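Tricorn protease (Thermoplasma acidophilum, PDB 1K32) probably cleaves peptides as a serine protease, working downstream of the proteasome in the disassembly of proteins, with beta-propeller domains thought to gate access for substrates. Local coordinates at residues A68-R73 / A80-Y85; R106-V111 / S123-Q128; G118-S123 / Y137-D142. One frame throughout, in Å; residues are numbered along the deposited sequence.

Interaction 1: residues A68-R73 / A80-Y85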
loop_
_atom_site.group_PDB
_atom_site.type_symbol
_atom_site.label_atom_id
_atom_site.label_comp_id
_atom_site.label_asym_id
_atom_site.label_seq_id
_atom_site.Cartn_x
_atom_site.Cartn_y
_atom_site.Cartn_z
ATOM N N ALA A 68 -59.790 25.324 -23.491
ATOM C CA ALA A 68 -58.350 25.536 -23.375
ATOM C C ALA A 68 -58.018 25.484 -21.882
ATOM O O ALA A 68 -58.711 26.093 -21.057
ATOM C CB ALA A 68 -57.968 26.871 -23.975
ATOM N N ILE A 69 -56.962 24.762 -21.531
ATOM C CA ILE A 69 -56.611 24.584 -20.125
ATOM C C ILE A 69 -55.162 24.877 -19.744
ATOM O O ILE A 69 -54.230 24.482 -20.458
ATOM C CB ILE A 69 -56.914 23.127 -19.700
ATOM C CG1 ILE A 69 -58.377 22.786 -20.003
ATOM C CG2 ILE A 69 -56.608 22.940 -18.222
ATOM C CD1 ILE A 69 -58.722 21.310 -19.825
ATOM N N ARG A 70 -54.980 25.564 -18.614
ATOM C CA ARG A 70 -53.639 25.857 -18.103
ATOM C C ARG A 70 -53.375 24.928 -16.913
ATOM O O ARG A 70 -54.136 24.899 -15.942
ATOM C CB ARG A 70 -53.493 27.319 -17.649
ATOM C CG ARG A 70 -52.069 27.630 -17.141
ATOM C CD ARG A 70 -51.857 29.086 -16.740
ATOM N NE ARG A 70 -50.466 29.406 -16.361
ATOM C CZ ARG A 70 -49.909 29.130 -15.179
ATOM N NH1 ARG A 70 -48.658 29.472 -14.928
ATOM N NH2 ARG A 70 -50.598 28.512 -14.238
ATOM N N VAL A 71 -52.313 24.140 -16.992
ATOM C CA VAL A 71 -52.017 23.241 -15.894
ATOM C C VAL A 71 -50.600 23.460 -15.420
ATOM O O VAL A 71 -49.718 23.742 -16.222
ATOM C CB VAL A 71 -52.206 21.757 -16.316
ATOM C CG1 VAL A 71 -51.377 21.450 -17.528
ATOM C CG2 VAL A 71 -51.813 20.825 -15.169
ATOM N N MET A 72 -50.376 23.357 -14.116
ATOM C CA MET A 72 -49.022 23.519 -13.586
ATOM C C MET A 72 -48.447 22.188 -13.085
ATOM O O MET A 72 -49.181 21.318 -12.633
ATOM C CB MET A 72 -49.015 24.552 -12.453
ATOM C CG MET A 72 -49.328 25.975 -12.899
ATOM S SD MET A 72 -49.675 27.022 -11.438
ATOM C CE MET A 72 -51.321 26.408 -11.096
ATOM N N ARG A 73 -47.134 22.022 -13.206
ATOM C CA ARG A 73 -46.452 20.807 -12.745
ATOM C C ARG A 73 -45.160 21.190 -12.051
ATOM O O ARG A 73 -44.741 22.338 -12.136
ATOM C CB ARG A 73 -46.171 19.857 -13.914
ATOM C CG ARG A 73 -47.383 19.034 -14.290
ATOM C CD ARG A 73 -47.092 18.046 -15.399
ATOM N NE ARG A 73 -48.327 17.430 -15.871
ATOM C CZ ARG A 73 -48.394 16.533 -16.850
ATOM N NH1 ARG A 73 -49.564 16.032 -17.210
ATOM N NH2 ARG A 73 -47.296 16.139 -17.468
ATOM N N ALA A 80 -45.457 25.510 -16.331
ATOM C CA ALA A 80 -46.805 25.486 -16.865
ATOM C C ALA A 80 -46.833 25.303 -18.374
ATOM O O ALA A 80 -45.871 25.640 -19.081
ATOM C CB ALA A 80 -47.545 26.787 -16.486
ATOM N N ASP A 81 -47.940 24.744 -18.854
ATOM C CA ASP A 81 -48.167 24.557 -20.285
ATOM C C ASP A 81 -49.670 24.404 -20.515
ATOM O O ASP A 81 -50.426 24.145 -19.574
ATOM C CB ASP A 81 -47.369 23.358 -20.808
ATOM C CG ASP A 81 -46.061 23.784 -21.501
ATOM O OD1 ASP A 81 -45.058 23.055 -21.387
ATOM O OD2 ASP A 81 -46.036 24.848 -22.168
ATOM N N LEU A 82 -50.113 24.585 -21.753
ATOM C CA LEU A 82 -51.533 24.501 -22.053
ATOM C C LEU A 82 -51.996 23.237 -22.784
ATOM O O LEU A 82 -51.234 22.632 -23.552
ATOM C CB LEU A 82 -51.945 25.731 -22.857
ATOM C CG LEU A 82 -51.435 27.089 -22.351
ATOM C CD1 LEU A 82 -51.877 28.162 -23.336
ATOM C CD2 LEU A 82 -51.950 27.405 -20.928
ATOM N N TYR A 83 -53.256 22.860 -22.526
ATOM C CA TYR A 83 -53.904 21.699 -23.132
ATOM C C TYR A 83 -55.269 22.091 -23.689
ATOM O O TYR A 83 -55.838 23.135 -23.333
ATOM C CB TYR A 83 -54.170 20.587 -22.114
ATOM C CG TYR A 83 -52.977 19.776 -21.680
ATOM C CD1 TYR A 83 -51.957 20.346 -20.904
ATOM C CD2 TYR A 83 -52.871 18.429 -22.029
ATOM C CE1 TYR A 83 -50.860 19.587 -20.493
ATOM C CE2 TYR A 83 -51.782 17.666 -21.621
ATOM C CZ TYR A 83 -50.780 18.252 -20.857
ATOM O OH TYR A 83 -49.685 17.506 -20.492
ATOM N N PHE A 84 -55.789 21.225 -24.551
ATOM C CA PHE A 84 -57.106 21.397 -25.140
ATOM C C PHE A 84 -57.917 20.202 -24.671
ATOM O O PHE A 84 -57.409 19.075 -24.636
ATOM C CB PHE A 84 -57.062 21.348 -26.673
ATOM C CG PHE A 84 -56.631 22.632 -27.325
ATOM C CD1 PHE A 84 -56.434 22.684 -28.708
ATOM C CD2 PHE A 84 -56.409 23.783 -26.572
ATOM C CE1 PHE A 84 -56.022 23.866 -29.332
ATOM C CE2 PHE A 84 -55.998 24.965 -27.180
ATOM C CZ PHE A 84 -55.802 25.010 -28.564
ATOM N N TYR A 85 -59.156 20.449 -24.272
ATOM C CA TYR A 85 -60.040 19.358 -23.888
ATOM C C TYR A 85 -61.211 19.397 -24.863
ATOM O O TYR A 85 -61.810 20.444 -25.094
ATOM C CB TYR A 85 -60.570 19.500 -22.462
ATOM C CG TYR A 85 -61.610 18.451 -22.143
ATOM C CD1 TYR A 85 -61.264 17.106 -22.064
ATOM C CD2 TYR A 85 -62.952 18.793 -21.980
ATOM C CE1 TYR A 85 -62.232 16.120 -21.833
ATOM C CE2 TYR A 85 -63.931 17.814 -21.750
ATOM C CZ TYR A 85 -63.559 16.483 -21.680
ATOM O OH TYR A 85 -64.504 15.508 -21.464
#

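Interaction 2: residues R106-V111 / S123-Q128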
loop_
_atom_site.group_PDB
_atom_site.type_symbol
_atom_site.label_atom_id
_atom_site.label_comp_id
_atom_site.label_asym_id
_atom_site.label_seq_id
_atom_site.Cartn_x
_atom_site.Cartn_y
_atom_site.Cartn_z
ATOM N N ARG A 106 -47.379 35.237 -10.402
ATOM C CA ARG A 106 -47.201 35.449 -11.834
ATOM C C ARG A 106 -47.313 34.105 -12.529
ATOM O O ARG A 106 -46.317 33.503 -12.920
ATOM C CB ARG A 106 -45.847 36.105 -12.142
ATOM C CG ARG A 106 -45.703 37.514 -11.573
ATOM C CD ARG A 106 -44.515 38.272 -12.174
ATOM N NE ARG A 106 -43.240 37.572 -12.023
ATOM C CZ ARG A 106 -42.079 38.019 -12.500
ATOM N NH1 ARG A 106 -40.966 37.315 -12.314
ATOM N NH2 ARG A 106 -42.024 39.166 -13.172
ATOM N N MET A 107 -48.547 33.631 -12.644
ATOM C CA MET A 107 -48.853 32.350 -13.276
ATOM C C MET A 107 -48.955 32.598 -14.771
ATOM O O MET A 107 -50.056 32.672 -15.330
ATOM C CB MET A 107 -50.178 31.802 -12.723
ATOM C CG MET A 107 -50.115 31.356 -11.256
ATOM S SD MET A 107 -51.698 30.735 -10.625
ATOM C CE MET A 107 -52.313 32.201 -9.911
ATOM N N PHE A 108 -47.792 32.709 -15.412
ATOM C CA PHE A 108 -47.720 33.016 -16.831
ATOM C C PHE A 108 -47.824 31.843 -17.799
ATOM O O PHE A 108 -47.719 30.687 -17.401
ATOM C CB PHE A 108 -46.464 33.865 -17.091
ATOM C CG PHE A 108 -46.512 35.227 -16.428
ATOM C CD1 PHE A 108 -45.372 36.036 -16.369
ATOM C CD2 PHE A 108 -47.713 35.719 -15.901
ATOM C CE1 PHE A 108 -45.424 37.315 -15.803
ATOM C CE2 PHE A 108 -47.775 37.007 -15.327
ATOM C CZ PHE A 108 -46.623 37.803 -15.283
ATOM N N THR A 109 -48.009 32.166 -19.078
ATOM C CA THR A 109 -48.219 31.172 -20.130
ATOM C C THR A 109 -49.640 30.740 -19.833
ATOM O O THR A 109 -49.886 29.809 -19.048
ATOM C CB THR A 109 -47.288 29.968 -20.021
ATOM O OG1 THR A 109 -45.936 30.415 -20.169
ATOM C CG2 THR A 109 -47.607 28.942 -21.126
ATOM N N ASP A 110 -50.572 31.454 -20.455
ATOM C CA ASP A 110 -51.987 31.216 -20.230
ATOM C C ASP A 110 -52.811 31.602 -21.450
ATOM O O ASP A 110 -52.274 32.061 -22.453
ATOM C CB ASP A 110 -52.427 32.059 -19.024
ATOM C CG ASP A 110 -53.712 31.563 -18.383
ATOM O OD1 ASP A 110 -54.073 32.100 -17.309
ATOM O OD2 ASP A 110 -54.355 30.655 -18.936
ATOM N N VAL A 111 -54.117 31.384 -21.360
ATOM C CA VAL A 111 -55.038 31.747 -22.425
ATOM C C VAL A 111 -55.239 33.245 -22.266
ATOM O O VAL A 111 -55.440 33.724 -21.150
ATOM C CB VAL A 111 -56.387 31.039 -22.248
ATOM C CG1 VAL A 111 -57.410 31.625 -23.207
ATOM C CG2 VAL A 111 -56.217 29.543 -22.472
ATOM N N SER A 123 -50.895 33.996 -24.043
ATOM C CA SER A 123 -49.996 34.994 -23.509
ATOM C C SER A 123 -48.847 34.228 -22.892
ATOM O O SER A 123 -49.072 33.334 -22.082
ATOM C CB SER A 123 -50.705 35.814 -22.447
ATOM O OG SER A 123 -49.790 36.621 -21.763
ATOM N N THR A 124 -47.616 34.554 -23.284
ATOM C CA THR A 124 -46.468 33.850 -22.727
ATOM C C THR A 124 -45.126 34.549 -22.897
ATOM O O THR A 124 -44.872 35.245 -23.891
ATOM C CB THR A 124 -46.360 32.404 -23.301
ATOM O OG1 THR A 124 -45.263 31.733 -22.685
ATOM C CG2 THR A 124 -46.138 32.428 -24.809
ATOM N N ASP A 125 -44.264 34.335 -21.908
ATOM C CA ASP A 125 -42.926 34.905 -21.883
ATOM C C ASP A 125 -41.924 33.822 -22.240
ATOM O O ASP A 125 -40.714 34.062 -22.253
ATOM C CB ASP A 125 -42.620 35.425 -20.480
ATOM C CG ASP A 125 -42.750 34.344 -19.427
ATOM O OD1 ASP A 125 -43.848 33.769 -19.281
ATOM O OD2 ASP A 125 -41.750 34.064 -18.747
ATOM N N ALA A 126 -42.439 32.632 -22.529
ATOM C CA ALA A 126 -41.608 31.479 -22.867
ATOM C C ALA A 126 -40.469 31.785 -23.839
ATOM O O ALA A 126 -39.377 31.231 -23.720
ATOM C CB ALA A 126 -42.478 30.367 -23.422
ATOM N N MET A 127 -40.720 32.668 -24.797
ATOM C CA MET A 127 -39.691 33.017 -25.770
ATOM C C MET A 127 -39.198 34.450 -25.663
ATOM O O MET A 127 -38.836 35.060 -26.664
ATOM C CB MET A 127 -40.196 32.777 -27.193
ATOM C CG MET A 127 -39.663 31.509 -27.790
ATOM S SD MET A 127 -40.624 30.115 -27.285
ATOM C CE MET A 127 -41.936 30.260 -28.516
ATOM N N GLN A 128 -39.197 34.991 -24.452
ATOM C CA GLN A 128 -38.737 36.353 -24.263
ATOM C C GLN A 128 -37.620 36.402 -23.233
ATOM O O GLN A 128 -37.431 35.463 -22.452
ATOM C CB GLN A 128 -39.898 37.242 -23.829
ATOM C CG GLN A 128 -41.055 37.282 -24.810
ATOM C CD GLN A 128 -40.658 37.814 -26.173
ATOM O OE1 GLN A 128 -39.839 38.727 -26.282
ATOM N NE2 GLN A 128 -41.257 37.259 -27.223
HETATM O O HOH W 1 -48.866 34.643 -19.418
HETATM O O HOH W 2 -44.611 31.372 -18.230
#

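Interaction 3: residues G118-S123 / Y137-D142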
loop_
_atom_site.group_PDB
_atom_site.type_symbol
_atom_site.label_atom_id
_atom_site.label_comp_id
_atom_site.label_asym_id
_atom_site.label_seq_id
_atom_site.Cartn_x
_atom_site.Cartn_y
_atom_site.Cartn_z
ATOM N N GLY A 118 -62.316 32.745 -33.853
ATOM C CA GLY A 118 -62.403 31.692 -32.856
ATOM C C GLY A 118 -61.070 31.042 -32.529
ATOM O O GLY A 118 -61.029 30.043 -31.809
ATOM N N ASN A 119 -59.976 31.596 -33.044
ATOM C CA ASN A 119 -58.665 31.019 -32.767
ATOM C C ASN A 119 -58.147 31.407 -31.396
ATOM O O ASN A 119 -58.340 32.536 -30.935
ATOM C CB ASN A 119 -57.645 31.454 -33.818
ATOM C CG ASN A 119 -58.085 31.113 -35.221
ATOM O OD1 ASN A 119 -58.293 31.999 -36.049
ATOM N ND2 ASN A 119 -58.238 29.826 -35.496
ATOM N N LEU A 120 -57.475 30.461 -30.753
ATOM C CA LEU A 120 -56.904 30.693 -29.436
ATOM C C LEU A 120 -55.732 31.672 -29.483
ATOM O O LEU A 120 -54.858 31.565 -30.339
ATOM C CB LEU A 120 -56.415 29.378 -28.842
ATOM C CG LEU A 120 -55.649 29.472 -27.519
ATOM C CD1 LEU A 120 -56.541 30.092 -26.455
ATOM C CD2 LEU A 120 -55.197 28.077 -27.092
ATOM N N ILE A 121 -55.745 32.642 -28.570
ATOM C CA ILE A 121 -54.652 33.597 -28.435
ATOM C C ILE A 121 -54.079 33.308 -27.054
ATOM O O ILE A 121 -54.823 33.256 -26.068
ATOM C CB ILE A 121 -55.115 35.077 -28.447
ATOM C CG1 ILE A 121 -55.896 35.383 -29.731
ATOM C CG2 ILE A 121 -53.876 35.986 -28.344
ATOM C CD1 ILE A 121 -55.087 35.144 -30.999
ATOM N N ILE A 122 -52.771 33.104 -26.985
ATOM C CA ILE A 122 -52.128 32.823 -25.720
ATOM C C ILE A 122 -51.188 33.933 -25.336
ATOM O O ILE A 122 -50.752 34.716 -26.179
ATOM C CB ILE A 122 -51.323 31.490 -25.735
ATOM C CG1 ILE A 122 -50.234 31.525 -26.807
ATOM C CG2 ILE A 122 -52.264 30.321 -25.929
ATOM C CD1 ILE A 122 -49.346 30.269 -26.790
ATOM N N SER A 123 -50.895 33.996 -24.043
ATOM C CA SER A 123 -49.996 34.994 -23.509
ATOM C C SER A 123 -48.847 34.228 -22.892
ATOM O O SER A 123 -49.072 33.334 -22.082
ATOM C CB SER A 123 -50.705 35.814 -22.447
ATOM O OG SER A 123 -49.790 36.621 -21.763
ATOM N N TYR A 137 -49.684 35.512 -28.873
ATOM C CA TYR A 137 -49.489 34.709 -30.071
ATOM C C TYR A 137 -50.801 34.019 -30.446
ATOM O O TYR A 137 -51.556 33.583 -29.570
ATOM C CB TYR A 137 -48.442 33.611 -29.828
ATOM C CG TYR A 137 -47.081 34.093 -29.391
ATOM C CD1 TYR A 137 -46.029 34.185 -30.305
ATOM C CD2 TYR A 137 -46.836 34.439 -28.057
ATOM C CE1 TYR A 137 -44.765 34.603 -29.903
ATOM C CE2 TYR A 137 -45.575 34.860 -27.645
ATOM C CZ TYR A 137 -44.546 34.935 -28.573
ATOM O OH TYR A 137 -43.299 35.321 -28.169
ATOM N N ARG A 138 -51.085 33.936 -31.742
ATOM C CA ARG A 138 -52.274 33.225 -32.188
ATOM C C ARG A 138 -51.785 31.796 -32.360
ATOM O O ARG A 138 -50.741 31.577 -32.963
ATOM C CB ARG A 138 -52.786 33.739 -33.534
ATOM C CG ARG A 138 -53.922 32.880 -34.063
ATOM C CD ARG A 138 -54.624 33.462 -35.280
ATOM N NE ARG A 138 -53.745 33.558 -36.444
ATOM C CZ ARG A 138 -53.038 34.637 -36.746
ATOM N NH1 ARG A 138 -52.260 34.647 -37.816
ATOM N NH2 ARG A 138 -53.129 35.713 -35.977
ATOM N N VAL A 139 -52.521 30.830 -31.824
ATOM C CA VAL A 139 -52.109 29.443 -31.933
ATOM C C VAL A 139 -52.639 28.816 -33.222
ATOM O O VAL A 139 -53.792 29.038 -33.609
ATOM C CB VAL A 139 -52.609 28.611 -30.734
ATOM C CG1 VAL A 139 -52.100 27.170 -30.858
ATOM C CG2 VAL A 139 -52.135 29.254 -29.419
ATOM N N GLU A 140 -51.797 28.017 -33.866
ATOM C CA GLU A 140 -52.173 27.362 -35.106
ATOM C C GLU A 140 -51.902 25.860 -35.054
ATOM O O GLU A 140 -50.908 25.410 -34.476
ATOM C CB GLU A 140 -51.410 27.981 -36.293
ATOM C CG GLU A 140 -51.773 29.430 -36.600
ATOM C CD GLU A 140 -51.093 29.986 -37.860
ATOM O OE1 GLU A 140 -51.625 30.943 -38.446
ATOM O OE2 GLU A 140 -50.028 29.490 -38.266
ATOM N N ASN A 141 -52.804 25.096 -35.668
ATOM C CA ASN A 141 -52.668 23.647 -35.749
ATOM C C ASN A 141 -52.334 23.036 -34.409
ATOM O O ASN A 141 -51.382 22.261 -34.303
ATOM C CB ASN A 141 -51.549 23.268 -36.720
ATOM C CG ASN A 141 -51.751 23.836 -38.082
ATOM O OD1 ASN A 141 -52.757 23.555 -38.728
ATOM N ND2 ASN A 141 -50.791 24.639 -38.547
ATOM N N ASP A 142 -53.098 23.392 -33.385
ATOM C CA ASP A 142 -52.873 22.858 -32.055
ATOM C C ASP A 142 -51.433 22.970 -31.559
ATOM O O ASP A 142 -50.906 22.027 -30.969
ATOM C CB ASP A 142 -53.306 21.394 -32.010
ATOM C CG ASP A 142 -54.778 21.211 -32.338
ATOM O OD1 ASP A 142 -55.199 20.047 -32.497
ATOM O OD2 ASP A 142 -55.509 22.221 -32.439
HETATM O O HOH W 3 -56.500 28.067 -32.091
#

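Interaction 1: residues A68-R73 / A80-Y85
Ile69 and Tyr83 face each other as a hydrogen-bonded antiparallel pair at the heart of a beta hairpin in one blade of a beta-propeller, strands 66-73 and 79-86. Ile69 N gives a 2.7 Å bond to Tyr83 O and Tyr83 N returns one to Ile69 O. Two residues on, Val71 N reaches Asp81 O at 3.2 Å in a nearly linear bond, while the return from Asp81 N to Val71 O is weak, so the grip slackens toward the turn.

On the face bearing Ile69, Val71 and Tyr83, the methyl Val71 CG1 lies 3.5 Å from Tyr83 CE1; chi1 of 55° sets that methyl between its own N and carbonyl carbon, where it can meet the ring. Ile69 CD1 runs alongside Tyr85 and touches its CB at 3.7 Å.

Across the sheet, Arg70 stretches out with CG anti to its N (chi1 -179°) and lies over its neighbours: CB and CG pack on Leu82 CD2, and the guanidinium sets one face on the Ala80 methyl. Further out, Arg70 NE bonds Thr109 O and NH1 bonds Phe108 O, carbonyls that lead into strand 110-114 of the next blade; NH1 also bonds Ser102 OG within its own sheet. A leucine in place of Arg70 would probably leave the carbonyls of Phe108 and Thr109 without these donors and weaken the link between blades. Asp81 is held separately, by a salt bridge to Arg94 and a hydrogen bond from Thr96. In the guanidinium plane of Arg70, NH2 makes a weak bond to Met72 SD, 3.3 Å away.

Interaction 2: residues R106-V111 / S123-Q128
Thr109 sits beside Thr124, the two side chains pointing the same way. From Thr109 CB, 3.8 Å from Thr124 OG1, the chain divides. The methyl Thr109 CG2 stays 4.0 Å from Thr124 OG1, whereas Thr109 OG1, lying beside its own backbone N at chi1 -62°, accepts a 2.9 Å hydrogen bond from Thr124 OG1. A water accepts a hydrogen bond from Thr109 OG1 and donates one to Asp125 OD1, so the hydroxyl both accepts and donates. Thr124 OG1 is doubly used as well: it accepts from Ala126 N at 3.0 Å, an ST turn that starts the chain on its way out of the strand.

The backbone explains why Thr109 comes so near. Thr109 and Asp110 both face Ser123 in a G1 beta bulge, at the start of the hairpin 110-114/120-124 in a propeller blade. Asp110 N and Ser123 O, and Ser123 N and Asp110 O, form the paired bonds of the bridge, each 2.9 Å long. A second water accepts from Thr109 N and donates to Ser123 OG, whose stronger partner is Ala154 O.

Asp125 crosses Phe108 at about a right angle, its OD1 3.4 Å from Phe108 CB and near the plane of the ring at its edge. The other carboxylate oxygen, OD2, forms a salt bridge with Arg830.

Interaction 3: residues G118-S123 / Y137-D142
Val139 is the knot of the packed side: its CG2 methyl lies 3.7 Å from Ile122 CG2 and 4.0 Å from Leu120 CG. Leu120 and Val139 run side by side and point the same way, while Ile122 crosses Val139 at about a right angle, so one methyl serves two neighbours. With Val139 CG1 anti to the backbone N (chi1 -178°), CG2 is left beside that N, where it meets Leu120 and Ile122. Ile122 CG1 also meets Tyr137 CB. Beyond the pair, Leu120 packs on Phe84 and Ile122 on Leu82, side chains of the preceding blade, which makes this the buried face of the beta-propeller blade formed by strands 110-114, 120-124, 135-140 and 145-148.

The antiparallel backbones are tied by three bonds. Val139 N meets Leu120 O at 2.9 Å, almost straight at 175°, and Ile122 N meets Tyr137 O at the same length; Tyr137 N completes the set on Ile122 O.

The other face is looser and partly open to solvent. Ile121 CD1 rests on Arg138 CA and CB, the latter at 3.7 Å, and farther along Asn119 CB lies beside Arg138 CD, aliphatic surface against aliphatic surface. The Arg138 chain is bent at chi3 (64°), and its NH1 makes a long salt bridge, 3.8 Å, to Glu140 OE1. At the strand end a water takes over from direct pairing, accepting from Leu120 N and donating to Val139 O.

Apolar methyls thus carry the buried face and direct amide bonds the middle, while on the outer face Arg138 offers its methylenes to the sheet and is likely to keep its charge near the solvent, weakly balanced by Glu140.

Overall arrangement
Interactions 2 and 3 share Ser123 and one blade: interaction 2 closes strand 110-114 onto 120-124, interaction 3 adds 135-140 on the other side of 120-124. Interaction 1 belongs to the preceding blade and packs against both; segment 106-111 starts, weakly paired, in its sheet and passes into the next. Toward interaction 3 the seam is largely apolar, Phe84 against Leu120 and Leu82 against Ile122; toward interaction 2 it is polar, through Arg70 and backbone carbonyls. Interaction 1 is the most buried and largest; interaction 2, mostly buried, adds hydroxyls and waters to its two backbone bonds; interaction 3, its centre about 31 Å from the centre of the chain, has a charged outer face. Gln128 NE2 also bonds Tyr137 OH, joining interactions 2 and 3.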